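Local coordinates for (S)-ureidoglycine aminohydrolase cupin domain-containing protein (Pseudomonas syringae pv. tomato, PDB 3MYX), which is of unknown function but belongs to the cupin superfamily and may be related to (S)-ureidoglycine aminohydrolase, at residues T208-T211 and G212-V215; F160-T163 and A164-L167. All coordinates share one frame; numbering follows the deposited sequence.

Contact 1. Residues T208-T211 and G212-V215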
loop_
_atom_site.group_PDB
_atom_site.type_symbol
_atom_site.label_atom_id
_atom_site.label_comp_id
_atom_site.label_asym_id
_atom_site.label_seq_id
_atom_site.Cartn_x
_atom_site.Cartn_y
_atom_site.Cartn_z
ATOM N N THR A 208 5.039 -15.443 4.849
ATOM C CA THR A 208 3.624 -15.715 4.691
ATOM C C THR A 208 2.866 -14.432 4.980
ATOM O O THR A 208 2.965 -13.877 6.076
ATOM C CB THR A 208 3.150 -16.814 5.626
ATOM O OG1 THR A 208 3.866 -18.012 5.309
ATOM C CG2 THR A 208 1.661 -17.057 5.439
ATOM N N VAL A 209 2.155 -13.948 3.970
ATOM C CA VAL A 209 1.330 -12.758 4.089
ATOM C C VAL A 209 -0.091 -13.248 4.279
ATOM O O VAL A 209 -0.668 -13.888 3.404
ATOM C CB VAL A 209 1.460 -11.844 2.845
ATOM C CG1 VAL A 209 0.703 -10.525 3.083
ATOM C CG2 VAL A 209 2.955 -11.620 2.513
ATOM N N ASN A 210 -0.621 -12.985 5.458
ATOM C CA ASN A 210 -1.942 -13.435 5.838
ATOM C C ASN A 210 -2.995 -12.367 5.640
ATOM O O ASN A 210 -2.696 -11.196 5.400
ATOM C CB ASN A 210 -1.928 -13.886 7.302
ATOM C CG ASN A 210 -1.032 -15.080 7.525
ATOM O OD1 ASN A 210 -1.290 -16.150 6.991
ATOM N ND2 ASN A 210 0.022 -14.906 8.323
ATOM N N THR A 211 -4.244 -12.784 5.747
ATOM C CA THR A 211 -5.347 -11.879 5.629
ATOM C C THR A 211 -5.198 -10.748 6.658
ATOM O O THR A 211 -4.955 -10.999 7.833
ATOM C CB THR A 211 -6.656 -12.621 5.863
ATOM O OG1 THR A 211 -6.712 -13.791 5.021
ATOM C CG2 THR A 211 -7.821 -11.705 5.634
ATOM N N GLY A 212 -5.313 -9.508 6.206
ATOM C CA GLY A 212 -5.203 -8.354 7.089
ATOM C C GLY A 212 -3.792 -7.826 7.278
ATOM O O GLY A 212 -3.601 -6.837 7.974
ATOM N N ASP A 213 -2.818 -8.481 6.657
ATOM C CA ASP A 213 -1.419 -8.009 6.695
ATOM C C ASP A 213 -1.153 -7.054 5.535
ATOM O O ASP A 213 -1.751 -7.190 4.467
ATOM C CB ASP A 213 -0.416 -9.151 6.543
ATOM C CG ASP A 213 -0.448 -10.169 7.656
ATOM O OD1 ASP A 213 -1.114 -9.986 8.695
ATOM O OD2 ASP A 213 0.244 -11.195 7.465
ATOM N N THR A 214 -0.220 -6.130 5.743
ATOM C CA THR A 214 0.271 -5.264 4.679
ATOM C C THR A 214 1.756 -5.536 4.440
ATOM O O THR A 214 2.554 -5.571 5.388
ATOM C CB THR A 214 0.093 -3.783 5.026
ATOM O OG1 THR A 214 -1.288 -3.522 5.235
ATOM C CG2 THR A 214 0.623 -2.907 3.906
ATOM N N VAL A 215 2.116 -5.712 3.175
ATOM C CA VAL A 215 3.476 -5.946 2.732
ATOM C C VAL A 215 3.819 -4.946 1.627
ATOM O O VAL A 215 2.948 -4.518 0.861
ATOM C CB VAL A 215 3.662 -7.417 2.223
ATOM C CG1 VAL A 215 2.796 -7.719 1.004
ATOM C CG2 VAL A 215 5.135 -7.761 1.955
#

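Contact 2. Residues F160-T163 and A164-L167. With EDO (1,2-ethanediol), chain E.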
loop_
_atom_site.group_PDB
_atom_site.type_symbol
_atom_site.label_atom_id
_atom_site.label_comp_id
_atom_site.label_asym_id
_atom_site.label_seq_id
_atom_site.Cartn_x
_atom_site.Cartn_y
_atom_site.Cartn_z
ATOM N N PHE A 160 -8.226 4.517 -8.232
ATOM C CA PHE A 160 -7.501 5.790 -8.297
ATOM C C PHE A 160 -6.334 5.633 -9.272
ATOM O O PHE A 160 -5.524 4.720 -9.141
ATOM C CB PHE A 160 -7.002 6.194 -6.917
ATOM C CG PHE A 160 -6.118 7.393 -6.926
ATOM C CD1 PHE A 160 -6.641 8.658 -6.932
ATOM C CD2 PHE A 160 -4.740 7.224 -6.913
ATOM C CE1 PHE A 160 -5.769 9.766 -6.934
ATOM C CE2 PHE A 160 -3.895 8.295 -6.940
ATOM C CZ PHE A 160 -4.411 9.560 -6.942
ATOM N N GLU A 161 -6.311 6.484 -10.283
ATOM C CA GLU A 161 -5.220 6.540 -11.228
ATOM C C GLU A 161 -4.604 7.937 -11.161
ATOM O O GLU A 161 -5.206 8.909 -11.614
ATOM C CB GLU A 161 -5.709 6.225 -12.633
ATOM C CG GLU A 161 -6.246 4.812 -12.756
ATOM C CD GLU A 161 -6.777 4.498 -14.152
ATOM O OE1 GLU A 161 -7.318 5.406 -14.822
ATOM O OE2 GLU A 161 -6.670 3.341 -14.570
ATOM N N ASP A 162 -3.416 8.044 -10.592
ATOM C CA ASP A 162 -2.815 9.341 -10.381
ATOM C C ASP A 162 -2.365 9.970 -11.690
ATOM O O ASP A 162 -1.981 9.273 -12.638
ATOM C CB ASP A 162 -1.617 9.222 -9.448
ATOM C CG ASP A 162 -1.323 10.487 -8.679
ATOM O OD1 ASP A 162 -2.061 11.492 -8.808
ATOM O OD2 ASP A 162 -0.342 10.459 -7.904
ATOM N N THR A 163 -2.364 11.304 -11.703
ATOM C CA THR A 163 -1.631 12.041 -12.718
ATOM C C THR A 163 -0.381 12.718 -12.136
ATOM O O THR A 163 0.449 13.161 -12.904
ATOM C CB THR A 163 -2.516 13.101 -13.417
ATOM O OG1 THR A 163 -3.085 13.977 -12.440
ATOM C CG2 THR A 163 -3.616 12.422 -14.195
ATOM N N ALA A 164 -0.227 12.772 -10.808
ATOM C CA ALA A 164 0.971 13.345 -10.179
ATOM C C ALA A 164 2.066 12.313 -9.920
ATOM O O ALA A 164 3.099 12.635 -9.357
ATOM C CB ALA A 164 0.598 14.058 -8.877
ATOM N N SER A 165 1.815 11.079 -10.337
ATOM C CA SER A 165 2.743 9.958 -10.218
ATOM C C SER A 165 2.198 8.865 -11.114
ATOM O O SER A 165 1.105 9.011 -11.673
ATOM C CB SER A 165 2.803 9.453 -8.782
ATOM O OG SER A 165 1.627 8.735 -8.438
ATOM N N THR A 166 2.920 7.757 -11.213
ATOM C CA THR A 166 2.414 6.582 -11.917
ATOM C C THR A 166 1.590 5.647 -11.028
ATOM O O THR A 166 1.214 4.562 -11.467
ATOM C CB THR A 166 3.551 5.803 -12.579
ATOM O OG1 THR A 166 4.421 5.294 -11.571
ATOM C CG2 THR A 166 4.342 6.684 -13.550
ATOM N N LEU A 167 1.272 6.054 -9.805
ATOM C CA LEU A 167 0.480 5.204 -8.922
ATOM C C LEU A 167 -0.869 4.855 -9.500
ATOM O O LEU A 167 -1.592 5.732 -10.007
ATOM C CB LEU A 167 0.293 5.862 -7.560
ATOM C CG LEU A 167 1.494 5.852 -6.634
ATOM C CD1 LEU A 167 1.234 6.797 -5.440
ATOM C CD2 LEU A 167 1.810 4.444 -6.154
HETATM C C1 EDO E . 6.047 7.145 -9.155
HETATM O O1 EDO E . 5.617 8.103 -10.138
HETATM C C2 EDO E . 7.318 6.446 -9.634
HETATM O O2 EDO E . 7.131 5.907 -10.952
HETATM O O HOH W 1 -1.376 6.517 -12.771
#

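Contact 1. Residues T208-T211 and G212-V215
Between Asn210 and Asp213 the chain reverses through a type II beta turn, in which Asp213 N donates to Asn210 O over 3.0 Å and segments 208-211 and 212-215 run 138° apart. Gly212 sits at the third position of the turn with a positive phi, a conformation in which a side chain would be jammed against the carbonyl O of Thr211. The main side-chain bond runs the other way across the turn: the carboxylate of Asp213 folds back and its OD2 takes the backbone N-H of Asn210, the two atoms 2.8 Å apart. Having CG beside its own backbone N (chi1 -63°) lets Asp213 reach back like this. The N-H comes down on OD2 from above the carboxylate plane, 56° out of it. Asn210 runs alongside in the same direction, its amide plane steeply inclined to the carboxylate and its CB 3.5 Å from Asp213 OD2. Toward the strands the contact turns apolar: Val209 CG1 lies 4.1 Å from CG1 of Val215, whose side chain is set roughly perpendicular to that of Val209. The same Val209 methyl also meets CB of Asp213 at 3.9 Å, these two side chains passing in antiparallel fashion. Thr211, out on the corner, bonds through OG1 to Gly195 O. Arg12 makes a salt bridge with Asp213 OD2, while OD1 accepts from Ala13 N. Asp213 is therefore a buried carboxylate with both oxygens engaged; the arginine and the two backbone N-H groups would be expected to favour its ionised form, and through them it ties the turn to the segment that follows strand 7-11.

Contact 2. Residues F160-T163 and A164-L167
Strand 154-161 runs out into a loop that comes back on itself, the two halves heading 138° apart, and Asp162 N closes it by donating to Leu167 O at 3.0 Å, nearly along the C=O axis. A water reinforces the closure by donating to both Asp162 O and Leu167 O. Within the loop the Asp162 carboxylate spreads its two oxygens between successive residues. OD1 receives the backbone N-H of Ala164 at 3.0 Å, almost perpendicularly above the carboxylate plane, whereas OD2 takes the hydroxyl of Ser165 OG at 2.7 Å on its anti side and only 21° out of plane. CG of Asp162 stands anti to the backbone N (chi1 -153°), which carries the carboxylate over the loop. Ser165 OG lies between its own N and carbonyl carbon, from where it also accepts the N-H of Leu167 over 3.0 Å; the hydroxyl thus passes the grip of Asp162 on to the returning chain. Farther out, Thr166 N donates to O1 of an ethanediol at 2.9 Å, and Thr166 OG1 accepts from O2 of that molecule, probably a remnant of the crystallisation liquor. Thr66 OG1 is a further partner of Asp162 OD2, and Thr163 OG1 bonds to Pro122 O, so that both chain regions 66-71 and 120-124 lean on the loop. The Ser165-Leu167 bond defines an ST turn, here set in the connection between antiparallel strands 154-161 and 168-174 of a cupin beta-sheet.

Overall arrangement
Following the chain from the N terminus, strand 7-11 lies at one edge of the seven-stranded antiparallel sheet. Much later comes contact 2, which closes the loop joining strands 154-161 and 168-174, neighbours in that sheet. Contact 1 follows in series, turning the chain from strand 206-209 of the five-stranded sheet into strand 214-217, which pairs with 7-11 and 188-192. The two loops neither nest nor cross. Their centres are 24 Å apart, on opposite sides of the chain's centre, and their nearest atoms stay about 11 Å from each other. Contact 1 thus links two sheets, while contact 2 joins neighbouring strands beside strand 66-71.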